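Local coordinates for protein MHC class I recognition receptor Ly49I (Mus musculus, PDB 1JA3) that serves as an inhibitory receptor on natural killer cells, recognising class I MHC molecules through its C-type lectin-like domain, at residues Arg95-Leu100 against Thr108-Pro113. Sequence-based numbering, arbitrary orientation.
Sequences RGCVFL and TDCNIP
The flat group at the centre of this contact is the carbonyl group of Thr108, approached over its face by the backbone N of Cys97. Cys97 N donates to Thr108 O at 2.8 Å from a position above the carbonyl plane, 42° out of it. The bond is bent, with an N-H...O angle of 144°. A disulfide then continues the join where segment 108-113 runs out of strand 105-108 into the loop: Cys97 SG is bonded to Cys110 SG at 2.0 Å, with a torsion about the S-S bond of 89°, close to the preferred right angle. In both cysteines the sulfur lies anti to the carbonyl carbon and beside the backbone N. Gly96 brings its backbone alongside, its C lying 3.4 Å from Cys110 SG; at its backbone angles a CB would be jammed against the preceding carbonyl O, and would also run into Thr108 O. One backbone bond and, two residues on, one of the conserved disulfides of the C-type lectin-like fold thus tie strand 97-100 to the loop before strand 114-120. Trp25 touches both half-cystines, the Phe99 and Tyr114 rings meet steeply inclined, Val98 packs on Ile62 and Leu64 of strand 60-66, and Leu100 reaches helix 45-54.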
loop_
_atom_site.group_PDB
_atom_site.type_symbol
_atom_site.label_atom_id
_atom_site.label_comp_id
_atom_site.label_asym_id
_atom_site.label_seq_id
_atom_site.Cartn_x
_atom_site.Cartn_y
_atom_site.Cartn_z
ATOM N N ARG A 95 -26.732 -18.547 2.470
ATOM C CA ARG A 95 -26.747 -17.735 3.700
ATOM C C ARG A 95 -25.459 -17.807 4.531
ATOM O O ARG A 95 -24.531 -18.524 4.171
ATOM C CB ARG A 95 -27.941 -18.143 4.588
ATOM C CG ARG A 95 -27.606 -18.377 6.073
ATOM C CD ARG A 95 -28.840 -18.390 6.966
ATOM N NE ARG A 95 -29.546 -17.109 6.956
ATOM C CZ ARG A 95 -30.612 -16.827 7.707
ATOM N NH1 ARG A 95 -31.106 -17.740 8.542
ATOM N NH2 ARG A 95 -31.189 -15.630 7.622
ATOM N N GLY A 96 -25.412 -17.056 5.636
ATOM C CA GLY A 96 -24.252 -17.064 6.522
ATOM C C GLY A 96 -23.329 -15.869 6.366
ATOM O O GLY A 96 -23.763 -14.713 6.380
ATOM N N CYS A 97 -22.040 -16.166 6.242
ATOM C CA CYS A 97 -21.005 -15.155 6.051
ATOM C C CYS A 97 -19.923 -15.781 5.209
ATOM O O CYS A 97 -19.848 -17.003 5.105
ATOM C CB CYS A 97 -20.415 -14.713 7.380
ATOM S SG CYS A 97 -21.579 -13.725 8.357
ATOM N N VAL A 98 -19.082 -14.948 4.609
ATOM C CA VAL A 98 -18.013 -15.461 3.768
ATOM C C VAL A 98 -16.605 -15.208 4.305
ATOM O O VAL A 98 -16.306 -14.140 4.830
ATOM C CB VAL A 98 -18.136 -14.904 2.323
ATOM C CG1 VAL A 98 -18.805 -13.561 2.351
ATOM C CG2 VAL A 98 -16.763 -14.807 1.669
ATOM N N PHE A 99 -15.750 -16.219 4.186
ATOM C CA PHE A 99 -14.377 -16.096 4.631
ATOM C C PHE A 99 -13.484 -15.959 3.415
ATOM O O PHE A 99 -13.926 -16.095 2.275
ATOM C CB PHE A 99 -13.933 -17.306 5.477
ATOM C CG PHE A 99 -13.710 -18.582 4.689
ATOM C CD1 PHE A 99 -14.683 -19.585 4.666
ATOM C CD2 PHE A 99 -12.523 -18.787 3.983
ATOM C CE1 PHE A 99 -14.478 -20.776 3.947
ATOM C CE2 PHE A 99 -12.305 -19.972 3.258
ATOM C CZ PHE A 99 -13.284 -20.969 3.240
ATOM N N LEU A 100 -12.216 -15.687 3.677
ATOM C CA LEU A 100 -11.232 -15.520 2.632
ATOM C C LEU A 100 -10.058 -16.434 2.940
ATOM O O LEU A 100 -9.578 -16.512 4.069
ATOM C CB LEU A 100 -10.791 -14.049 2.569
ATOM C CG LEU A 100 -9.816 -13.549 1.491
ATOM C CD1 LEU A 100 -9.965 -12.058 1.323
ATOM C CD2 LEU A 100 -8.396 -13.880 1.861
ATOM N N THR A 108 -20.575 -19.534 4.822
ATOM C CA THR A 108 -20.788 -20.419 5.970
ATOM C C THR A 108 -20.970 -19.609 7.271
ATOM O O THR A 108 -20.761 -18.398 7.283
ATOM C CB THR A 108 -19.636 -21.428 6.129
ATOM O OG1 THR A 108 -20.106 -22.580 6.846
ATOM C CG2 THR A 108 -18.467 -20.794 6.860
ATOM N N ASP A 109 -21.373 -20.280 8.352
ATOM C CA ASP A 109 -21.618 -19.640 9.651
ATOM C C ASP A 109 -20.706 -18.516 9.967
ATOM O O ASP A 109 -19.549 -18.505 9.577
ATOM C CB ASP A 109 -21.506 -20.617 10.818
ATOM C CG ASP A 109 -22.641 -21.595 10.859
ATOM O OD1 ASP A 109 -23.805 -21.149 10.753
ATOM O OD2 ASP A 109 -22.368 -22.806 11.000
ATOM N N CYS A 110 -21.242 -17.582 10.728
ATOM C CA CYS A 110 -20.499 -16.413 11.130
ATOM C C CYS A 110 -20.019 -16.653 12.564
ATOM O O CYS A 110 -19.131 -15.952 13.061
ATOM C CB CYS A 110 -21.414 -15.175 11.057
ATOM S SG CYS A 110 -22.481 -15.086 9.565
ATOM N N ASN A 111 -20.586 -17.665 13.211
ATOM C CA ASN A 111 -20.254 -17.988 14.593
ATOM C C ASN A 111 -18.931 -18.741 14.676
ATOM O O ASN A 111 -18.487 -19.170 15.764
ATOM C CB ASN A 111 -21.369 -18.825 15.226
ATOM C CG ASN A 111 -22.126 -19.652 14.206
ATOM O OD1 ASN A 111 -21.537 -20.441 13.468
ATOM N ND2 ASN A 111 -23.440 -19.474 14.158
ATOM N N ILE A 112 -18.241 -18.876 13.539
ATOM C CA ILE A 112 -16.967 -19.586 13.458
ATOM C C ILE A 112 -15.741 -18.755 13.767
ATOM O O ILE A 112 -15.576 -17.640 13.248
ATOM C CB ILE A 112 -16.706 -20.145 12.059
ATOM C CG1 ILE A 112 -17.961 -20.803 11.520
ATOM C CG2 ILE A 112 -15.559 -21.146 12.102
ATOM C CD1 ILE A 112 -17.826 -21.149 10.069
ATOM N N PRO A 113 -14.850 -19.306 14.605
ATOM C CA PRO A 113 -13.586 -18.698 15.042
ATOM C C PRO A 113 -12.638 -18.391 13.874
ATOM O O PRO A 113 -11.876 -19.258 13.438
ATOM C CB PRO A 113 -13.019 -19.747 15.989
ATOM C CG PRO A 113 -14.272 -20.268 16.645
ATOM C CD PRO A 113 -15.201 -20.449 15.468
#